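Local coordinates for putative branched chain amino acid ABC transporter, periplasmic amino acid-binding protein (Brucella ovis, PDB 4XFK), which probably binds branched-chain or related small amino acids in the periplasm as the substrate-binding component of an ABC-type amino-acid transport system, at residues E109-T123 with Y130-F142. The protein carries 1 engineered substitution. Numbering follows the deposited sequence.
Sequences EVLYLNLGAEALELT and YHFRFSPNAAIRF. Engineered in segment 130-142: R141 (natural residue His). With NA (sodium ion), chain D; ACT (acetate ion), chain B.
Y112 pairs with H131 and N114 with R133, joining parallel strands 14° apart; the amide and carbonyl of Y112 and N114 bond to Y130, F132 and F134. Strand 131-133 is an edge strand of the sheet in one lobe of the two-lobed periplasmic binding protein fold. The loop after strand 111-114 reaches the sodium ion, bound by G116 O, Y31 and G85. On one face, L113 CD2 meets the edge of the F134 ring, with L115 CD2 also against it, and L111 CD2 the edge of F132.

The other face carries Y112, beside H131, and polar bonds centred on N114 and R133. N114 suits it because an amide both gives and accepts: ND2 donates to H131 NE2 (3.1 Å) and A117 O, while OD1 takes G116 N, an Asx turn, and A117 N, making an Asx motif. R133, bent at chi3 (61°), sends NH2 to A117 O (2.8 Å) and A119 O (2.7 Å) and NH1 to T123 OG1 (2.8 Å), under L122 CB.

Segment 130-142 continues into helix 138-152, which packs on helix 167-184. N137 suits the N-cap: its short side-chain carbonyl accepts I140 N, while ND2 is held by D387. E118 O takes A138 N. E118 also meets the engineered R141 side-on, planes 9° apart: OE1 takes NE and OE2 takes NH2 (each 2.7 Å), on syn lone pairs. The NH groups of R133 are thus met by backbone carbonyls and a hydroxyl, whereas R141 and a sodium-bound water donating to OE2 probably stabilise E118's charge.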
# COMPACT_ATOMS: atom_id res chain seq x y z
N GLU A 109 -7.28 22.63 -10.17
CA GLU A 109 -6.97 21.20 -10.20
C GLU A 109 -7.18 20.50 -8.86
O GLU A 109 -7.03 21.09 -7.79
CB GLU A 109 -5.54 20.98 -10.71
CG GLU A 109 -5.33 21.39 -12.16
CD GLU A 109 -4.94 22.85 -12.35
OE1 GLU A 109 -5.01 23.63 -11.37
OE2 GLU A 109 -4.56 23.22 -13.48
N VAL A 110 -7.53 19.22 -8.95
CA VAL A 110 -7.73 18.36 -7.79
C VAL A 110 -6.56 17.38 -7.69
O VAL A 110 -6.07 16.87 -8.71
CB VAL A 110 -9.08 17.60 -7.92
CG1 VAL A 110 -9.22 16.50 -6.87
CG2 VAL A 110 -10.24 18.59 -7.84
N LEU A 111 -6.08 17.15 -6.46
CA LEU A 111 -5.00 16.20 -6.21
C LEU A 111 -5.54 14.83 -5.84
O LEU A 111 -6.51 14.73 -5.09
CB LEU A 111 -4.12 16.68 -5.07
CG LEU A 111 -3.06 17.73 -5.36
CD1 LEU A 111 -2.63 18.42 -4.08
CD2 LEU A 111 -1.88 17.07 -6.05
N TYR A 112 -4.89 13.78 -6.34
CA TYR A 112 -5.20 12.43 -5.90
C TYR A 112 -3.98 11.91 -5.12
O TYR A 112 -2.91 11.67 -5.68
CB TYR A 112 -5.54 11.54 -7.10
CG TYR A 112 -5.67 10.05 -6.82
CD1 TYR A 112 -6.10 9.58 -5.58
CD2 TYR A 112 -5.36 9.13 -7.81
CE1 TYR A 112 -6.20 8.21 -5.34
CE2 TYR A 112 -5.46 7.78 -7.58
CZ TYR A 112 -5.87 7.32 -6.35
OH TYR A 112 -5.95 5.97 -6.16
N LEU A 113 -4.15 11.78 -3.80
CA LEU A 113 -3.14 11.14 -2.96
C LEU A 113 -3.46 9.67 -2.85
O LEU A 113 -4.41 9.26 -2.17
CB LEU A 113 -3.10 11.79 -1.58
CG LEU A 113 -2.96 13.31 -1.55
CD1 LEU A 113 -2.87 13.76 -0.10
CD2 LEU A 113 -1.77 13.79 -2.35
N ASN A 114 -2.68 8.88 -3.56
CA ASN A 114 -2.85 7.44 -3.60
C ASN A 114 -2.05 6.84 -2.45
O ASN A 114 -0.82 6.82 -2.47
CB ASN A 114 -2.38 6.95 -4.97
CG ASN A 114 -2.23 5.46 -5.05
OD1 ASN A 114 -2.56 4.73 -4.11
ND2 ASN A 114 -1.71 4.98 -6.18
N LEU A 115 -2.75 6.37 -1.43
CA LEU A 115 -2.09 5.89 -0.24
C LEU A 115 -1.87 4.39 -0.22
O LEU A 115 -1.41 3.85 0.80
CB LEU A 115 -2.86 6.31 1.03
CG LEU A 115 -2.98 7.81 1.30
CD1 LEU A 115 -3.67 8.05 2.62
CD2 LEU A 115 -1.62 8.50 1.29
N GLY A 116 -2.18 3.69 -1.31
CA GLY A 116 -1.96 2.26 -1.30
C GLY A 116 -2.42 1.41 -2.46
O GLY A 116 -2.46 0.19 -2.33
N ALA A 117 -2.81 2.02 -3.58
CA ALA A 117 -3.12 1.23 -4.78
C ALA A 117 -1.80 0.98 -5.49
O ALA A 117 -1.13 1.93 -5.91
CB ALA A 117 -4.08 1.98 -5.65
N GLU A 118 -1.44 -0.30 -5.61
CA GLU A 118 -0.05 -0.67 -5.88
C GLU A 118 0.26 -1.14 -7.31
O GLU A 118 1.40 -1.51 -7.62
CB GLU A 118 0.45 -1.67 -4.82
CG GLU A 118 0.23 -1.14 -3.39
CD GLU A 118 1.03 -1.84 -2.32
OE1 GLU A 118 2.07 -2.48 -2.63
OE2 GLU A 118 0.62 -1.74 -1.14
N ALA A 119 -0.73 -1.10 -8.20
CA ALA A 119 -0.50 -1.49 -9.60
C ALA A 119 0.51 -0.57 -10.29
O ALA A 119 0.52 0.64 -10.08
CB ALA A 119 -1.80 -1.51 -10.36
N LEU A 120 1.34 -1.15 -11.14
CA LEU A 120 2.40 -0.40 -11.80
C LEU A 120 1.94 0.82 -12.58
O LEU A 120 2.59 1.86 -12.55
CB LEU A 120 3.20 -1.32 -12.73
CG LEU A 120 3.95 -2.43 -12.01
CD1 LEU A 120 4.57 -3.38 -13.02
CD2 LEU A 120 5.02 -1.84 -11.11
N GLU A 121 0.82 0.70 -13.30
CA GLU A 121 0.40 1.74 -14.23
C GLU A 121 0.22 3.11 -13.59
O GLU A 121 0.36 4.14 -14.27
CB GLU A 121 -0.89 1.33 -14.96
CG GLU A 121 -2.11 1.22 -14.05
CD GLU A 121 -3.39 0.93 -14.82
OE1 GLU A 121 -3.33 0.81 -16.06
OE2 GLU A 121 -4.47 0.84 -14.19
N LEU A 122 -0.09 3.15 -12.29
CA LEU A 122 -0.38 4.42 -11.64
C LEU A 122 0.81 5.38 -11.63
O LEU A 122 0.64 6.60 -11.58
CB LEU A 122 -0.96 4.18 -10.24
CG LEU A 122 -2.25 3.34 -10.30
CD1 LEU A 122 -2.62 2.82 -8.94
CD2 LEU A 122 -3.40 4.15 -10.90
N THR A 123 2.03 4.84 -11.71
CA THR A 123 3.22 5.67 -11.87
C THR A 123 3.93 5.36 -13.19
O THR A 123 5.09 5.74 -13.39
CB THR A 123 4.21 5.51 -10.71
OG1 THR A 123 4.50 4.12 -10.52
CG2 THR A 123 3.63 6.09 -9.42
N TYR A 130 -0.88 15.32 -11.03
CA TYR A 130 -1.74 15.50 -9.86
C TYR A 130 -2.07 14.19 -9.13
O TYR A 130 -2.90 14.17 -8.23
CB TYR A 130 -2.99 16.31 -10.22
CG TYR A 130 -2.67 17.75 -10.56
CD1 TYR A 130 -2.51 18.70 -9.56
CD2 TYR A 130 -2.46 18.14 -11.88
CE1 TYR A 130 -2.18 20.02 -9.87
CE2 TYR A 130 -2.13 19.45 -12.20
CZ TYR A 130 -1.99 20.38 -11.19
OH TYR A 130 -1.66 21.69 -11.51
N HIS A 131 -1.40 13.11 -9.54
CA HIS A 131 -1.39 11.87 -8.77
C HIS A 131 -0.04 11.72 -8.07
O HIS A 131 1.02 11.97 -8.66
CB HIS A 131 -1.64 10.66 -9.68
CG HIS A 131 -1.23 9.34 -9.08
ND1 HIS A 131 0.01 8.79 -9.28
CD2 HIS A 131 -1.90 8.46 -8.28
CE1 HIS A 131 0.11 7.64 -8.62
NE2 HIS A 131 -1.04 7.42 -8.01
N PHE A 132 -0.10 11.29 -6.81
CA PHE A 132 1.10 10.94 -6.05
C PHE A 132 0.86 9.61 -5.37
O PHE A 132 -0.18 9.43 -4.72
CB PHE A 132 1.37 11.98 -4.96
CG PHE A 132 1.85 13.30 -5.49
CD1 PHE A 132 0.95 14.25 -5.95
CD2 PHE A 132 3.21 13.60 -5.52
CE1 PHE A 132 1.40 15.47 -6.43
CE2 PHE A 132 3.66 14.82 -5.98
CZ PHE A 132 2.76 15.76 -6.44
N ARG A 133 1.81 8.69 -5.49
CA ARG A 133 1.73 7.41 -4.80
C ARG A 133 2.69 7.36 -3.62
O ARG A 133 3.90 7.59 -3.77
CB ARG A 133 1.99 6.22 -5.74
CG ARG A 133 2.18 4.92 -4.96
CD ARG A 133 1.76 3.67 -5.71
NE ARG A 133 2.51 3.46 -6.95
CZ ARG A 133 2.07 2.68 -7.92
NH1 ARG A 133 2.78 2.51 -9.02
NH2 ARG A 133 0.90 2.08 -7.77
N PHE A 134 2.14 7.07 -2.44
CA PHE A 134 2.90 7.07 -1.19
C PHE A 134 3.26 5.69 -0.68
O PHE A 134 3.99 5.54 0.31
CB PHE A 134 2.15 7.88 -0.13
CG PHE A 134 2.00 9.33 -0.49
CD1 PHE A 134 2.98 10.24 -0.14
CD2 PHE A 134 0.90 9.76 -1.21
CE1 PHE A 134 2.84 11.59 -0.47
CE2 PHE A 134 0.76 11.09 -1.56
CZ PHE A 134 1.73 12.00 -1.19
N SER A 135 2.76 4.67 -1.37
CA SER A 135 2.90 3.29 -0.96
C SER A 135 3.89 2.55 -1.87
O SER A 135 4.37 3.11 -2.86
CB SER A 135 1.54 2.61 -1.07
OG SER A 135 1.14 2.54 -2.43
N PRO A 136 4.20 1.29 -1.54
CA PRO A 136 4.91 0.48 -2.53
C PRO A 136 4.08 0.26 -3.80
O PRO A 136 2.91 0.67 -3.91
CB PRO A 136 5.14 -0.86 -1.82
CG PRO A 136 5.09 -0.50 -0.35
CD PRO A 136 4.05 0.58 -0.26
N ASN A 137 4.72 -0.38 -4.77
CA ASN A 137 4.05 -0.87 -5.95
C ASN A 137 4.50 -2.32 -6.18
O ASN A 137 5.35 -2.82 -5.42
CB ASN A 137 4.32 0.04 -7.16
CG ASN A 137 5.79 0.13 -7.50
OD1 ASN A 137 6.48 -0.89 -7.60
ND2 ASN A 137 6.29 1.35 -7.65
N ALA A 138 3.96 -2.98 -7.19
CA ALA A 138 4.27 -4.40 -7.39
C ALA A 138 5.76 -4.67 -7.51
O ALA A 138 6.26 -5.67 -7.01
CB ALA A 138 3.54 -4.92 -8.62
N ALA A 139 6.47 -3.78 -8.20
CA ALA A 139 7.90 -3.96 -8.41
C ALA A 139 8.68 -3.87 -7.10
O ALA A 139 9.53 -4.70 -6.81
CB ALA A 139 8.43 -2.96 -9.43
N ILE A 140 8.37 -2.85 -6.31
CA ILE A 140 9.04 -2.68 -5.03
C ILE A 140 8.74 -3.86 -4.09
O ILE A 140 9.65 -4.41 -3.47
CB ILE A 140 8.63 -1.35 -4.36
CG1 ILE A 140 9.04 -0.15 -5.23
CG2 ILE A 140 9.20 -1.26 -2.95
CD1 ILE A 140 8.48 1.19 -4.76
N ARG A 141 7.46 -4.23 -3.99
CA ARG A 141 7.07 -5.34 -3.12
C ARG A 141 7.84 -6.62 -3.45
O ARG A 141 8.40 -7.28 -2.56
CB ARG A 141 5.57 -5.65 -3.25
CG ARG A 141 4.62 -4.62 -2.67
CD ARG A 141 4.62 -4.57 -1.15
NE ARG A 141 3.50 -3.74 -0.71
CZ ARG A 141 3.20 -3.49 0.56
NH1 ARG A 141 3.92 -4.03 1.54
NH2 ARG A 141 2.18 -2.70 0.85
N PHE A 142 7.85 -6.99 -4.73
CA PHE A 142 8.30 -8.34 -5.07
C PHE A 142 9.79 -8.48 -5.33
O PHE A 142 10.35 -9.54 -5.10
CB PHE A 142 7.35 -9.02 -6.06
CG PHE A 142 6.08 -9.40 -5.39
CD1 PHE A 142 5.98 -10.61 -4.72
CD2 PHE A 142 5.03 -8.49 -5.29
CE1 PHE A 142 4.84 -10.94 -4.01
CE2 PHE A 142 3.88 -8.81 -4.58
CZ PHE A 142 3.79 -10.02 -3.92
NA NA D . -3.92 -0.84 -0.92
C ACT B . -4.26 -3.22 -5.00
O ACT B . -5.27 -3.44 -5.72
OXT ACT B . -3.62 -2.17 -5.24
CH3 ACT B . -3.87 -4.17 -3.91
O HOH W 1 -2.23 -2.27 -0.46
O HOH W 2 -5.42 -2.47 -0.72